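Local coordinates for cellulase (Soil metagenome, PDB 5I2U), which probably hydrolyses the beta-1,4-glucosidic bonds of cellulose as a salt-tolerant TIM-barrel enzyme of glycoside hydrolase family 5, at residues H222-H228 and E250-A256; G258-L262 and N290-S294; L56-G62 and S280-V286; D200-H204 and W231-T236; I217-F223 and I244-S249. All coordinates share one frame; numbering follows the deposited sequence. Where two conformers were deposited one is given.

Contact 1. Residues H222-H228 and E250-A256; sequences HFYAATH and ECGGSEA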
# COMPACT_ATOMS: atom_id res chain seq x y z
N HIS A 222 8.56 -0.42 -3.70
CA HIS A 222 8.83 -0.18 -2.28
C HIS A 222 10.26 0.33 -2.07
O HIS A 222 11.21 -0.25 -2.59
CB HIS A 222 8.62 -1.45 -1.46
CG HIS A 222 7.20 -1.91 -1.39
ND1 HIS A 222 6.81 -2.97 -0.61
CD2 HIS A 222 6.07 -1.46 -1.99
CE1 HIS A 222 5.51 -3.15 -0.73
NE2 HIS A 222 5.04 -2.25 -1.57
N PHE A 223 10.39 1.42 -1.32
CA PHE A 223 11.71 1.95 -0.97
C PHE A 223 11.80 2.26 0.52
O PHE A 223 10.81 2.58 1.15
CB PHE A 223 12.03 3.21 -1.79
CG PHE A 223 11.24 4.42 -1.39
CD1 PHE A 223 11.65 5.21 -0.32
CD2 PHE A 223 10.09 4.76 -2.07
CE1 PHE A 223 10.91 6.31 0.07
CE2 PHE A 223 9.35 5.86 -1.68
CZ PHE A 223 9.76 6.64 -0.62
N TYR A 224 13.03 2.21 1.03
CA TYR A 224 13.38 2.54 2.40
C TYR A 224 14.58 3.45 2.27
O TYR A 224 15.65 3.02 1.83
CB TYR A 224 13.62 1.29 3.24
CG TYR A 224 12.28 0.72 3.61
CD1 TYR A 224 11.58 -0.10 2.72
CD2 TYR A 224 11.65 1.10 4.79
CE1 TYR A 224 10.31 -0.57 3.02
CE2 TYR A 224 10.39 0.62 5.11
CZ TYR A 224 9.72 -0.21 4.22
OH TYR A 224 8.47 -0.68 4.52
N ALA A 225 14.37 4.72 2.61
CA ALA A 225 15.25 5.80 2.19
C ALA A 225 16.69 5.73 2.71
O ALA A 225 17.60 6.26 2.06
CB ALA A 225 14.62 7.15 2.53
N ALA A 226 16.90 5.08 3.85
CA ALA A 226 18.25 4.95 4.42
C ALA A 226 19.08 3.81 3.79
O ALA A 226 20.27 3.71 4.07
CB ALA A 226 18.17 4.77 5.93
N THR A 227 18.45 2.97 2.97
CA THR A 227 19.11 1.84 2.32
C THR A 227 19.19 2.02 0.81
O THR A 227 20.27 1.90 0.23
CB THR A 227 18.34 0.54 2.61
OG1 THR A 227 18.18 0.39 4.02
CG2 THR A 227 19.08 -0.69 2.05
N HIS A 228 18.05 2.30 0.18
CA HIS A 228 17.93 2.26 -1.26
C HIS A 228 18.28 3.63 -1.83
O HIS A 228 17.56 4.61 -1.62
CB HIS A 228 16.53 1.78 -1.67
CG HIS A 228 16.22 0.39 -1.20
ND1 HIS A 228 15.08 0.08 -0.48
CD2 HIS A 228 16.91 -0.77 -1.32
CE1 HIS A 228 15.08 -1.21 -0.19
NE2 HIS A 228 16.18 -1.75 -0.69
N GLU A 250 4.19 0.83 -0.34
CA GLU A 250 4.88 0.79 0.94
C GLU A 250 6.21 1.49 0.84
O GLU A 250 6.97 1.25 -0.11
CB GLU A 250 5.13 -0.65 1.34
CG GLU A 250 5.54 -0.84 2.78
CD GLU A 250 5.92 -2.27 3.05
OE1 GLU A 250 5.01 -3.14 3.01
OE2 GLU A 250 7.12 -2.50 3.29
N CYS A 251 6.49 2.38 1.79
CA CYS A 251 7.79 3.01 1.87
C CYS A 251 8.08 3.54 3.25
O CYS A 251 7.18 3.69 4.08
CB CYS A 251 7.92 4.16 0.84
SG CYS A 251 6.82 5.58 1.06
N GLY A 252 9.35 3.85 3.47
CA GLY A 252 9.77 4.47 4.73
C GLY A 252 11.09 5.20 4.70
O GLY A 252 11.82 5.17 3.70
N GLY A 253 11.36 5.89 5.80
CA GLY A 253 12.60 6.64 6.00
C GLY A 253 13.67 5.83 6.69
O GLY A 253 14.85 6.20 6.65
N SER A 254 13.26 4.73 7.31
CA SER A 254 14.19 3.81 7.98
C SER A 254 15.07 3.04 6.97
O SER A 254 15.01 3.30 5.76
CB SER A 254 13.39 2.82 8.84
OG SER A 254 12.71 1.88 8.01
N GLU A 255 15.87 2.09 7.46
CA GLU A 255 16.58 1.15 6.60
C GLU A 255 15.63 0.03 6.17
O GLU A 255 14.53 -0.10 6.72
CB GLU A 255 17.85 0.61 7.29
CG GLU A 255 18.85 1.70 7.71
CD GLU A 255 20.13 1.17 8.36
OE1 GLU A 255 20.55 0.01 8.10
OE2 GLU A 255 20.74 1.93 9.14
N ALA A 256 16.05 -0.79 5.21
CA ALA A 256 15.17 -1.79 4.55
C ALA A 256 14.59 -2.86 5.50
O ALA A 256 13.47 -3.33 5.29
CB ALA A 256 15.90 -2.46 3.39
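Glu250 CB sits over the centre of one face of the His222 ring, 3.3 Å from His222 CE1, as a CH-pi contact. Next along the strands, Cys251 CB lies over a face of the Phe223 ring nearer the rim, 3.4 Å from Phe223 CE2, while Cys251 SG meets the same ring obliquely. The Tyr224 ring has the peptide of Cys251 and Gly252 over one face and Ser254 OG and Glu250 OE2 at its edge. Because Gly252 lacks a side chain, which would run into Tyr224 CE2, the ring can lie close to the backbone. Tyr224 OH donates to Glu250 OE2 at 2.6 Å, reaching the anti side of a carboxylate turned 75° from the ring. The two segments are tied by Gly252 N to Phe223 O at 3.0 Å and by Ala225 N to Gly252 O at 2.8 Å. Beyond the strands, Thr227 OG1, set beside its own backbone N (chi1 -54°), accepts from Ala256 N at 2.7 Å. Arg89 forms a salt bridge with Glu250 OE1, and Glu163 bonds to His222 ND1. A glycerol, probably from the crystallisation liquor, is hydrogen-bonded to Glu250 OE2, consistent with a pocket here. This gathering at the C-terminal ends of barrel strands six and seven is characteristic of the GH5 active site, where a glutamate ending strand seven usually acts as nucleophile, as Glu250 probably does.

Contact 2. Residues G258-L262 and N290-S294; sequences GDGRL and NETCS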
# COMPACT_ATOMS: atom_id res chain seq x y z
N GLY A 258 13.45 -2.23 8.39
CA GLY A 258 12.47 -1.54 9.23
C GLY A 258 13.10 -0.89 10.45
O GLY A 258 12.40 -0.29 11.26
N ASP A 259 14.42 -0.99 10.57
CA ASP A 259 15.16 -0.47 11.73
C ASP A 259 16.37 0.35 11.24
O ASP A 259 16.36 0.84 10.12
CB ASP A 259 15.57 -1.63 12.66
CG ASP A 259 15.67 -1.21 14.12
OD1 ASP A 259 15.37 -0.04 14.46
OD2 ASP A 259 16.07 -2.06 14.94
N GLY A 260 17.37 0.55 12.10
CA GLY A 260 18.54 1.36 11.77
C GLY A 260 18.23 2.84 11.66
O GLY A 260 17.29 3.34 12.27
N ARG A 261 19.05 3.54 10.87
CA ARG A 261 19.00 5.00 10.75
C ARG A 261 17.69 5.51 10.17
O ARG A 261 17.06 4.84 9.33
CB ARG A 261 20.15 5.47 9.85
CG ARG A 261 20.37 6.97 9.79
CD ARG A 261 21.67 7.30 9.07
NE ARG A 261 21.61 6.90 7.66
CZ ARG A 261 21.21 7.68 6.65
NH1 ARG A 261 20.85 8.96 6.84
NH2 ARG A 261 21.18 7.18 5.41
N LEU A 262 17.26 6.68 10.64
CA LEU A 262 16.19 7.41 9.99
C LEU A 262 16.86 8.39 9.04
O LEU A 262 17.47 9.36 9.49
CB LEU A 262 15.31 8.12 11.03
CG LEU A 262 14.03 8.79 10.51
CD1 LEU A 262 13.14 7.83 9.73
CD2 LEU A 262 13.26 9.42 11.66
N ASN A 290 9.80 -1.86 18.91
CA ASN A 290 11.03 -1.08 19.08
C ASN A 290 11.91 -1.12 17.83
O ASN A 290 13.02 -1.68 17.84
CB ASN A 290 11.86 -1.53 20.29
CG ASN A 290 13.05 -0.63 20.55
OD1 ASN A 290 13.01 0.56 20.25
ND2 ASN A 290 14.12 -1.20 21.08
N GLU A 291 11.41 -0.49 16.78
CA GLU A 291 12.10 -0.39 15.49
C GLU A 291 11.85 1.01 14.94
O GLU A 291 10.79 1.62 15.20
CB GLU A 291 11.60 -1.47 14.51
CG GLU A 291 10.13 -1.29 14.13
CD GLU A 291 9.52 -2.42 13.32
OE1 GLU A 291 10.26 -3.25 12.75
OE2 GLU A 291 8.27 -2.46 13.27
N THR A 292 12.81 1.52 14.18
CA THR A 292 12.73 2.85 13.57
C THR A 292 11.46 3.05 12.72
O THR A 292 10.83 4.11 12.81
CB THR A 292 13.98 3.12 12.71
OG1 THR A 292 15.15 2.90 13.50
CG2 THR A 292 14.00 4.56 12.19
N CYS A 293 11.08 2.05 11.93
CA CYS A 293 9.89 2.15 11.06
C CYS A 293 8.52 2.09 11.78
O CYS A 293 7.50 2.35 11.15
CB CYS A 293 9.91 1.09 9.95
SG CYS A 293 9.30 -0.55 10.44
N SER A 294 8.48 1.76 13.08
CA SER A 294 7.20 1.69 13.84
C SER A 294 6.92 3.09 14.32
O SER A 294 7.70 3.65 15.09
CB SER A 294 7.29 0.73 15.03
OG SER A 294 6.85 -0.58 14.69
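Gly258 and Asp259 run beside Cys293 and Thr292, the CA atoms of Asp259 and Thr292 lying 4.5 Å apart. Glu291 to Ser294 form a type I turn, closed by Ser294 N bonding to Glu291 O, and the other loop lies against its corner. Cys293 N donates to Gly258 O at 2.8 Å. Gly258 has a positive phi (94°), and a side chain on it would be jammed against the preceding carbonyl and Cys293 SG. Both segments belong to loops at the C-terminal end of the TIM barrel, one after strand 246-252 and the other after strand 281-286, so the contact joins the rims above neighbouring strands. Among the side chains, Asp259 OD1 accepts from Thr292 N at 3.0 Å, the donor coming from above the carboxylate plane; CG roughly anti to the backbone N (chi1 -150°) carries the carboxylate over to the turn. Thr292 OG1 donates to Gly260 O at a short 2.5 Å, within the carbonyl plane. The two branches of Thr292 divide the work, as CG2 packs on Leu262 CB at 4.0 Å. Inside the turn, Ser294 OG donates to the anti lone pair of Glu291 OE2 at 2.8 Å, holding that carboxylate, whose OE1 bonds to a glycerol. Lys312 NZ bonds to both Glu291 O and Ser294 O from outside.

Contact 3. Residues L56-G62 and S280-V286; sequences LRGASLG and SWVAWSV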
# COMPACT_ATOMS: atom_id res chain seq x y z
N LEU A 56 -2.51 9.95 -4.08
CA LEU A 56 -2.88 9.53 -2.75
C LEU A 56 -1.64 9.50 -1.85
O LEU A 56 -0.56 9.06 -2.27
CB LEU A 56 -3.54 8.16 -2.78
CG LEU A 56 -4.83 8.08 -3.60
CD1 LEU A 56 -5.28 6.64 -3.71
CD2 LEU A 56 -5.94 8.95 -3.03
N ARG A 57 -1.80 10.02 -0.63
CA ARG A 57 -0.76 9.99 0.39
C ARG A 57 -1.37 9.49 1.68
O ARG A 57 -2.40 9.99 2.12
CB ARG A 57 -0.20 11.39 0.63
CG ARG A 57 0.50 11.99 -0.58
CD ARG A 57 -0.16 13.30 -0.90
NE ARG A 57 0.38 13.97 -2.08
CZ ARG A 57 -0.26 14.94 -2.73
NH1 ARG A 57 -1.45 15.37 -2.32
NH2 ARG A 57 0.31 15.48 -3.81
N GLY A 58 -0.74 8.48 2.27
CA GLY A 58 -1.22 7.93 3.54
C GLY A 58 -0.26 6.98 4.23
O GLY A 58 0.96 7.06 4.03
N ALA A 59 -0.82 6.09 5.03
CA ALA A 59 -0.05 5.23 5.92
C ALA A 59 -0.60 3.79 5.92
O ALA A 59 -1.80 3.59 5.82
CB ALA A 59 -0.06 5.81 7.32
N SER A 60 0.31 2.82 6.03
CA SER A 60 -0.03 1.41 6.13
C SER A 60 -0.00 0.95 7.58
O SER A 60 0.93 1.26 8.32
CB SER A 60 0.96 0.56 5.35
OG SER A 60 0.56 -0.80 5.33
N LEU A 61 -1.04 0.22 7.98
CA LEU A 61 -0.99 -0.55 9.22
C LEU A 61 0.05 -1.62 8.96
O LEU A 61 0.34 -1.95 7.81
CB LEU A 61 -2.34 -1.19 9.56
CG LEU A 61 -3.52 -0.23 9.70
CD1 LEU A 61 -4.82 -0.97 9.95
CD2 LEU A 61 -3.29 0.78 10.83
N GLY A 62 0.68 -2.12 10.02
CA GLY A 62 1.66 -3.18 9.86
C GLY A 62 0.95 -4.53 9.78
O GLY A 62 -0.26 -4.63 9.96
N SER A 280 1.67 8.16 -6.20
CA SER A 280 1.01 8.00 -4.90
C SER A 280 1.91 7.22 -3.95
O SER A 280 2.70 6.39 -4.39
CB SER A 280 -0.34 7.32 -5.05
OG SER A 280 -1.28 8.19 -5.63
N TRP A 281 1.81 7.50 -2.64
CA TRP A 281 2.67 6.83 -1.65
C TRP A 281 2.03 6.53 -0.30
O TRP A 281 1.16 7.26 0.17
CB TRP A 281 4.01 7.56 -1.47
CG TRP A 281 3.94 9.01 -1.17
CD1 TRP A 281 3.95 10.03 -2.08
CD2 TRP A 281 3.88 9.63 0.12
NE1 TRP A 281 3.87 11.25 -1.45
CE2 TRP A 281 3.83 11.04 -0.09
CE3 TRP A 281 3.85 9.14 1.44
CZ2 TRP A 281 3.77 11.96 0.97
CZ3 TRP A 281 3.78 10.06 2.50
CH2 TRP A 281 3.75 11.45 2.25
N VAL A 282 2.47 5.44 0.31
CA VAL A 282 1.96 4.96 1.59
C VAL A 282 3.15 4.65 2.50
O VAL A 282 4.00 3.80 2.17
CB VAL A 282 1.08 3.71 1.41
CG1 VAL A 282 0.27 3.42 2.66
CG2 VAL A 282 0.14 3.87 0.21
N ALA A 283 3.21 5.34 3.64
CA ALA A 283 4.32 5.16 4.59
C ALA A 283 4.06 4.00 5.56
O ALA A 283 2.93 3.83 6.04
CB ALA A 283 4.56 6.45 5.34
N TRP A 284 5.13 3.24 5.87
CA TRP A 284 5.11 2.05 6.77
C TRP A 284 5.93 2.29 8.05
O TRP A 284 7.06 2.78 7.95
CB TRP A 284 5.73 0.89 6.00
CG TRP A 284 5.92 -0.42 6.73
CD1 TRP A 284 6.97 -0.77 7.53
CD2 TRP A 284 5.04 -1.54 6.69
NE1 TRP A 284 6.79 -2.04 8.02
CE2 TRP A 284 5.62 -2.54 7.51
CE3 TRP A 284 3.81 -1.80 6.07
CZ2 TRP A 284 5.01 -3.80 7.70
CZ3 TRP A 284 3.21 -3.04 6.26
CH2 TRP A 284 3.82 -4.03 7.06
N SER A 285 5.46 1.95 9.27
CA SER A 285 4.17 1.33 9.58
C SER A 285 3.59 1.93 10.84
O SER A 285 4.33 2.33 11.78
CB SER A 285 4.30 -0.19 9.80
OG SER A 285 5.25 -0.53 10.79
N VAL A 286 2.26 1.91 10.89
CA VAL A 286 1.49 2.33 12.07
C VAL A 286 1.50 1.13 13.01
O VAL A 286 0.63 0.27 12.95
CB VAL A 286 0.05 2.74 11.74
CG1 VAL A 286 -0.68 3.18 12.99
CG2 VAL A 286 0.04 3.85 10.69
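Arg57 lays its CB and CG over one face of the Trp281 indole, CG standing 3.5 Å from Trp281 CE2, toward the rim of the ring. The chain bends at chi2 (124°) and carries the guanidinium past the ring, their planes 61° apart. There Glu275 takes both polar ends, pairing with Arg57 NH2 and accepting from Trp281 NE1. Farther along this face, Ala59 CB meets Val286 CG2 at 3.9 Å, and Leu61 CD2 packs on Val286 CB. On the other face, Ser60 OG comes to the edge of the Trp284 indole, 3.5 Å from CE3, while donating to Leu61 O at 2.7 Å and bonding to Arg89. Gly62 CA lies over a face of the same indole, 3.6 Å from Trp284 CH2. Between the faces runs a parallel ladder in which Ala283 N bonds to Gly58 O and Ser60 N to Ala283 O, with Val286 N reaching Ser60 O at 3.0 Å beyond the cis peptide that precedes Ser285. At the other end, Leu56 N donates to Ser280 OG at 2.6 Å. Strand 57-61 crosses strand 281-286 at -33°. The first and last strands here close the eight-stranded TIM barrel; the cis Trp284-Ser285 bond at its C-terminal rim, with Trp284 near a bound glycerol, is consistent with the substrate-site tryptophan of GH5 enzymes.

Contact 4. Residues D200-H204 and W231-T236; sequences DQDLH and WLRDRT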
# COMPACT_ATOMS: atom_id res chain seq x y z
N ASP A 200 9.41 -5.59 -4.79
CA ASP A 200 8.94 -4.58 -5.74
C ASP A 200 10.04 -3.59 -6.17
O ASP A 200 9.82 -2.38 -6.19
CB ASP A 200 7.72 -3.83 -5.19
CG ASP A 200 6.72 -4.77 -4.52
OD1 ASP A 200 6.30 -5.75 -5.17
OD2 ASP A 200 6.36 -4.51 -3.35
N GLN A 201 11.22 -4.13 -6.50
CA GLN A 201 12.32 -3.34 -7.09
C GLN A 201 12.58 -3.64 -8.57
O GLN A 201 13.21 -2.84 -9.24
CB GLN A 201 13.62 -3.57 -6.30
CG GLN A 201 13.58 -3.05 -4.87
CD GLN A 201 14.73 -3.55 -4.02
OE1 GLN A 201 15.77 -3.96 -4.54
NE2 GLN A 201 14.55 -3.54 -2.71
N ASP A 202 12.06 -4.75 -9.09
CA ASP A 202 12.36 -5.18 -10.46
C ASP A 202 11.36 -4.66 -11.49
O ASP A 202 10.83 -5.43 -12.29
CB ASP A 202 12.48 -6.70 -10.54
CG ASP A 202 13.63 -7.23 -9.72
OD1 ASP A 202 14.49 -6.42 -9.33
OD2 ASP A 202 13.68 -8.45 -9.45
N LEU A 203 11.14 -3.35 -11.49
CA LEU A 203 10.27 -2.71 -12.46
C LEU A 203 10.85 -2.76 -13.88
O LEU A 203 10.09 -2.80 -14.84
CB LEU A 203 10.03 -1.24 -12.08
CG LEU A 203 9.25 -0.97 -10.79
CD1 LEU A 203 9.29 0.52 -10.51
CD2 LEU A 203 7.82 -1.46 -10.89
N HIS A 204 12.17 -2.71 -14.00
CA HIS A 204 12.88 -2.96 -15.27
C HIS A 204 12.55 -4.32 -15.94
O HIS A 204 12.55 -4.40 -17.17
CB HIS A 204 14.39 -2.81 -15.08
CG HIS A 204 15.04 -3.94 -14.34
ND1 HIS A 204 14.55 -4.43 -13.14
CD2 HIS A 204 16.15 -4.66 -14.61
CE1 HIS A 204 15.32 -5.42 -12.73
NE2 HIS A 204 16.30 -5.57 -13.60
N TRP A 231 19.65 4.84 -7.62
CA TRP A 231 19.37 3.86 -8.67
C TRP A 231 17.88 3.46 -8.78
O TRP A 231 17.33 3.41 -9.88
CB TRP A 231 20.25 2.61 -8.53
CG TRP A 231 20.10 1.84 -7.24
CD1 TRP A 231 20.81 2.02 -6.08
CD2 TRP A 231 19.21 0.75 -6.99
NE1 TRP A 231 20.42 1.12 -5.13
CE2 TRP A 231 19.43 0.33 -5.66
CE3 TRP A 231 18.24 0.09 -7.76
CZ2 TRP A 231 18.71 -0.73 -5.07
CZ3 TRP A 231 17.52 -0.96 -7.17
CH2 TRP A 231 17.77 -1.36 -5.85
N LEU A 232 17.24 3.24 -7.63
CA LEU A 232 15.85 2.77 -7.59
C LEU A 232 14.86 3.80 -8.16
O LEU A 232 13.89 3.44 -8.85
CB LEU A 232 15.47 2.36 -6.16
CG LEU A 232 14.09 1.75 -5.89
CD1 LEU A 232 13.72 0.66 -6.89
CD2 LEU A 232 14.02 1.20 -4.47
N ARG A 233 15.11 5.09 -7.89
CA ARG A 233 14.35 6.19 -8.50
C ARG A 233 14.55 6.26 -10.02
O ARG A 233 13.59 6.53 -10.76
CB ARG A 233 14.75 7.52 -7.89
CG ARG A 233 14.37 7.71 -6.44
CD ARG A 233 14.52 9.18 -6.04
NE ARG A 233 15.93 9.60 -5.99
CZ ARG A 233 16.73 9.51 -4.93
NH1 ARG A 233 16.32 9.01 -3.76
NH2 ARG A 233 17.99 9.93 -5.04
N ASP A 234 15.79 6.03 -10.46
CA ASP A 234 16.16 6.06 -11.88
C ASP A 234 15.54 4.87 -12.62
O ASP A 234 14.98 5.05 -13.72
CB ASP A 234 17.69 6.02 -12.06
CG ASP A 234 18.38 7.27 -11.55
OD1 ASP A 234 17.80 8.38 -11.66
OD2 ASP A 234 19.52 7.17 -11.08
N ARG A 235 15.65 3.69 -12.02
CA ARG A 235 14.96 2.50 -12.52
C ARG A 235 13.45 2.72 -12.62
O ARG A 235 12.84 2.36 -13.63
CB ARG A 235 15.21 1.31 -11.62
CG ARG A 235 14.58 0.03 -12.15
CD ARG A 235 14.88 -1.14 -11.23
NE ARG A 235 16.28 -1.52 -11.29
CZ ARG A 235 16.80 -2.56 -10.63
NH1 ARG A 235 16.04 -3.33 -9.85
NH2 ARG A 235 18.11 -2.82 -10.76
N THR A 236 12.85 3.31 -11.59
CA THR A 236 11.41 3.57 -11.59
C THR A 236 11.04 4.56 -12.70
O THR A 236 10.08 4.32 -13.43
CB THR A 236 10.92 4.05 -10.20
OG1 THR A 236 11.16 3.01 -9.23
CG2 THR A 236 9.44 4.37 -10.22
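Arg235 NH1 is gripped by two oxygens: it donates to Gln201 O at 2.9 Å and forms a longer salt bridge of 3.5 Å with Asp202 OD1. The first bond is straight (170°) and lies in the guanidinium plane, though it meets the carbonyl from above its own plane. His204 stacks flat on one guanidinium face, centres 4.0 Å apart and planes at 26°, and Trp231 CZ3 lies over the opposite face. A bend at chi3 (-70°) turns the group between these two rings. Beside it, Leu203 CD1 packs on Thr236 OG1 at 3.4 Å, and Gln201 OE1 comes to the edge of the Trp231 ring at CH2. A methionine in place of Arg235 would probably leave Asp202 OD1 without its charged mate and the two rings without their flat filling. Asp202 OD2 is hydrogen-bonded to His198 ND1, so the carboxylate has a second partner. One arginine thus joins helix 230-241 to the start of helix 203-208 by charge, hydrogen bond and stacking together, and its rotation is probably fixed.

Contact 5. Residues I217-F223 and I244-S249; sequences IMYTMHF and IPVFVS. With PO4 (phosphate ion), chain J.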
# COMPACT_ATOMS: atom_id res chain seq x y z
N ILE A 217 -4.70 -1.25 -13.75
CA ILE A 217 -3.68 -1.82 -12.88
C ILE A 217 -2.48 -0.88 -12.81
O ILE A 217 -2.25 -0.08 -13.72
CB ILE A 217 -3.27 -3.25 -13.29
CG1 ILE A 217 -2.35 -3.27 -14.51
CG2 ILE A 217 -4.50 -4.12 -13.52
CD1 ILE A 217 -1.51 -4.53 -14.57
N MET A 218 -1.76 -0.98 -11.69
CA MET A 218 -0.46 -0.33 -11.52
C MET A 218 0.50 -1.30 -10.88
O MET A 218 0.10 -2.30 -10.29
CB MET A 218 -0.58 0.92 -10.67
CG MET A 218 -1.71 1.84 -11.08
SD MET A 218 -1.75 3.37 -10.14
CE MET A 218 -0.51 4.35 -10.99
N TYR A 219 1.78 -1.00 -11.03
CA TYR A 219 2.84 -1.81 -10.48
C TYR A 219 3.42 -1.14 -9.24
O TYR A 219 3.58 0.08 -9.21
CB TYR A 219 3.90 -2.05 -11.55
CG TYR A 219 3.33 -2.80 -12.74
CD1 TYR A 219 3.30 -4.20 -12.76
CD2 TYR A 219 2.78 -2.11 -13.82
CE1 TYR A 219 2.78 -4.88 -13.84
CE2 TYR A 219 2.26 -2.79 -14.92
CZ TYR A 219 2.26 -4.17 -14.92
OH TYR A 219 1.72 -4.85 -15.99
N THR A 220 3.71 -1.93 -8.20
CA THR A 220 4.18 -1.36 -6.96
C THR A 220 5.67 -1.19 -6.97
O THR A 220 6.41 -1.88 -7.70
CB THR A 220 3.68 -2.12 -5.72
OG1 THR A 220 4.16 -3.46 -5.75
CG2 THR A 220 2.16 -2.10 -5.66
N MET A 221 6.12 -0.22 -6.17
CA MET A 221 7.53 -0.05 -5.86
C MET A 221 7.63 0.24 -4.39
O MET A 221 6.86 1.04 -3.88
CB MET A 221 8.13 1.09 -6.70
CG MET A 221 9.64 1.19 -6.63
SD MET A 221 10.27 2.22 -5.28
CE MET A 221 9.88 3.86 -5.91
N HIS A 222 8.56 -0.42 -3.70
CA HIS A 222 8.83 -0.18 -2.28
C HIS A 222 10.26 0.33 -2.07
O HIS A 222 11.21 -0.25 -2.59
CB HIS A 222 8.62 -1.45 -1.46
CG HIS A 222 7.20 -1.91 -1.39
ND1 HIS A 222 6.81 -2.97 -0.61
CD2 HIS A 222 6.07 -1.46 -1.99
CE1 HIS A 222 5.51 -3.15 -0.73
NE2 HIS A 222 5.04 -2.25 -1.57
N PHE A 223 10.39 1.42 -1.32
CA PHE A 223 11.71 1.95 -0.97
C PHE A 223 11.80 2.26 0.52
O PHE A 223 10.81 2.58 1.15
CB PHE A 223 12.03 3.21 -1.79
CG PHE A 223 11.24 4.42 -1.39
CD1 PHE A 223 11.65 5.21 -0.32
CD2 PHE A 223 10.09 4.76 -2.07
CE1 PHE A 223 10.91 6.31 0.07
CE2 PHE A 223 9.35 5.86 -1.68
CZ PHE A 223 9.76 6.64 -0.62
N ILE A 244 4.96 2.06 -17.81
CA ILE A 244 4.60 1.29 -16.60
C ILE A 244 4.05 2.24 -15.53
O ILE A 244 4.79 3.09 -15.02
CB ILE A 244 5.83 0.54 -16.06
CG1 ILE A 244 6.46 -0.37 -17.15
CG2 ILE A 244 5.46 -0.30 -14.85
CD1 ILE A 244 5.50 -1.32 -17.85
N PRO A 245 2.75 2.11 -15.18
CA PRO A 245 2.24 2.88 -14.05
C PRO A 245 2.82 2.38 -12.73
O PRO A 245 2.91 1.17 -12.52
CB PRO A 245 0.72 2.65 -14.11
CG PRO A 245 0.44 1.92 -15.38
CD PRO A 245 1.70 1.21 -15.72
N VAL A 246 3.18 3.32 -11.84
CA VAL A 246 3.87 3.03 -10.59
C VAL A 246 3.15 3.64 -9.38
O VAL A 246 2.91 4.85 -9.34
CB VAL A 246 5.31 3.58 -10.62
CG1 VAL A 246 6.02 3.36 -9.28
CG2 VAL A 246 6.08 2.93 -11.76
N PHE A 247 2.82 2.80 -8.40
CA PHE A 247 2.19 3.21 -7.15
C PHE A 247 3.09 2.69 -6.04
O PHE A 247 3.32 1.48 -5.94
CB PHE A 247 0.79 2.59 -7.07
CG PHE A 247 -0.07 3.10 -5.94
CD1 PHE A 247 0.24 2.83 -4.61
CD2 PHE A 247 -1.23 3.82 -6.21
CE1 PHE A 247 -0.56 3.30 -3.58
CE2 PHE A 247 -2.03 4.29 -5.19
CZ PHE A 247 -1.70 4.02 -3.87
N VAL A 248 3.59 3.58 -5.19
CA VAL A 248 4.39 3.19 -4.01
C VAL A 248 3.45 2.75 -2.87
O VAL A 248 2.94 3.59 -2.11
CB VAL A 248 5.33 4.34 -3.59
CG1 VAL A 248 6.03 4.04 -2.27
CG2 VAL A 248 6.35 4.60 -4.70
N SER A 249 3.18 1.45 -2.77
CA SER A 249 2.23 0.93 -1.78
C SER A 249 2.87 0.74 -0.40
O SER A 249 2.16 0.52 0.59
CB SER A 249 1.59 -0.38 -2.27
OG SER A 249 2.56 -1.38 -2.46
P PO4 J . 2.98 7.50 -12.31
O1 PO4 J . 3.03 7.64 -10.81
O2 PO4 J . 4.36 7.71 -12.89
O3 PO4 J . 2.03 8.54 -12.85
O4 PO4 J . 2.52 6.10 -12.63
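Met218 CB lies beside Pro245, 4.0 Å from Pro245 O, and CG continues over Pro245 CB. SD then meets the edge of the Phe247 ring, 4.0 Å from CD2, as a Met-aromatic contact. The last torsion (chi3 82°) folds CE back, 3.8 Å from Pro245 CB and near Val246 O. On the other face, Tyr219 CD2 presses on Ile244 CG2 at 3.4 Å, and Tyr219 OH bonds to Ile211 N. Met221 and Val248 lie side by side, CE against CG2, and Val248 CG1 also touches Phe223 CE2. Backbone bonds from Tyr219 N to Pro245 O, Phe247 N to Tyr219 O and Met221 N to Phe247 O stitch the parallel pair. His222 NE2 donates to Ser249 OG at 2.8 Å, the oxygen within the ring plane, and Ser249 OG also bonds to Glu159. With Glu163 on ND1, both ring nitrogens are held, which probably fixes the rotation of the imidazole. A leucine in place of His222 would probably leave Ser249 OG and Glu163 without this partner. On the side of Val246 away from Tyr219, its N donates to phosphate O4 at 3.0 Å, almost straight (175°); the ion probably came from the crystallisation liquor. Strands 217-224 and 246-252, linked through helix 230-241, form a beta-alpha-beta unit of the TIM barrel.

Overall arrangement
Contacts 1 and 5 use the same two neighbouring strands, contact 5 in the buried barrel wall and contact 1 where those strands run out into the probable active-site rim. Contact 3 is also buried wall, and its segment 280-286 bonds to strand 246-252 at both places, through Ser280 with Val248 and Trp284 with Cys251. Contacts 3 and 5 are ladders lined mainly by apolar side chains. Contact 1 brings the Glu250 carboxylate, bonded to the Tyr224 hydroxyl. Contact 2, partly buried, joins loops through one type I turn, glycines and polar bonds, touching contact 1 through Glu255 and Arg261. Contact 4 lies outside the strands between helices, and touches contact 5 where Thr236 and Leu232 meet Met221.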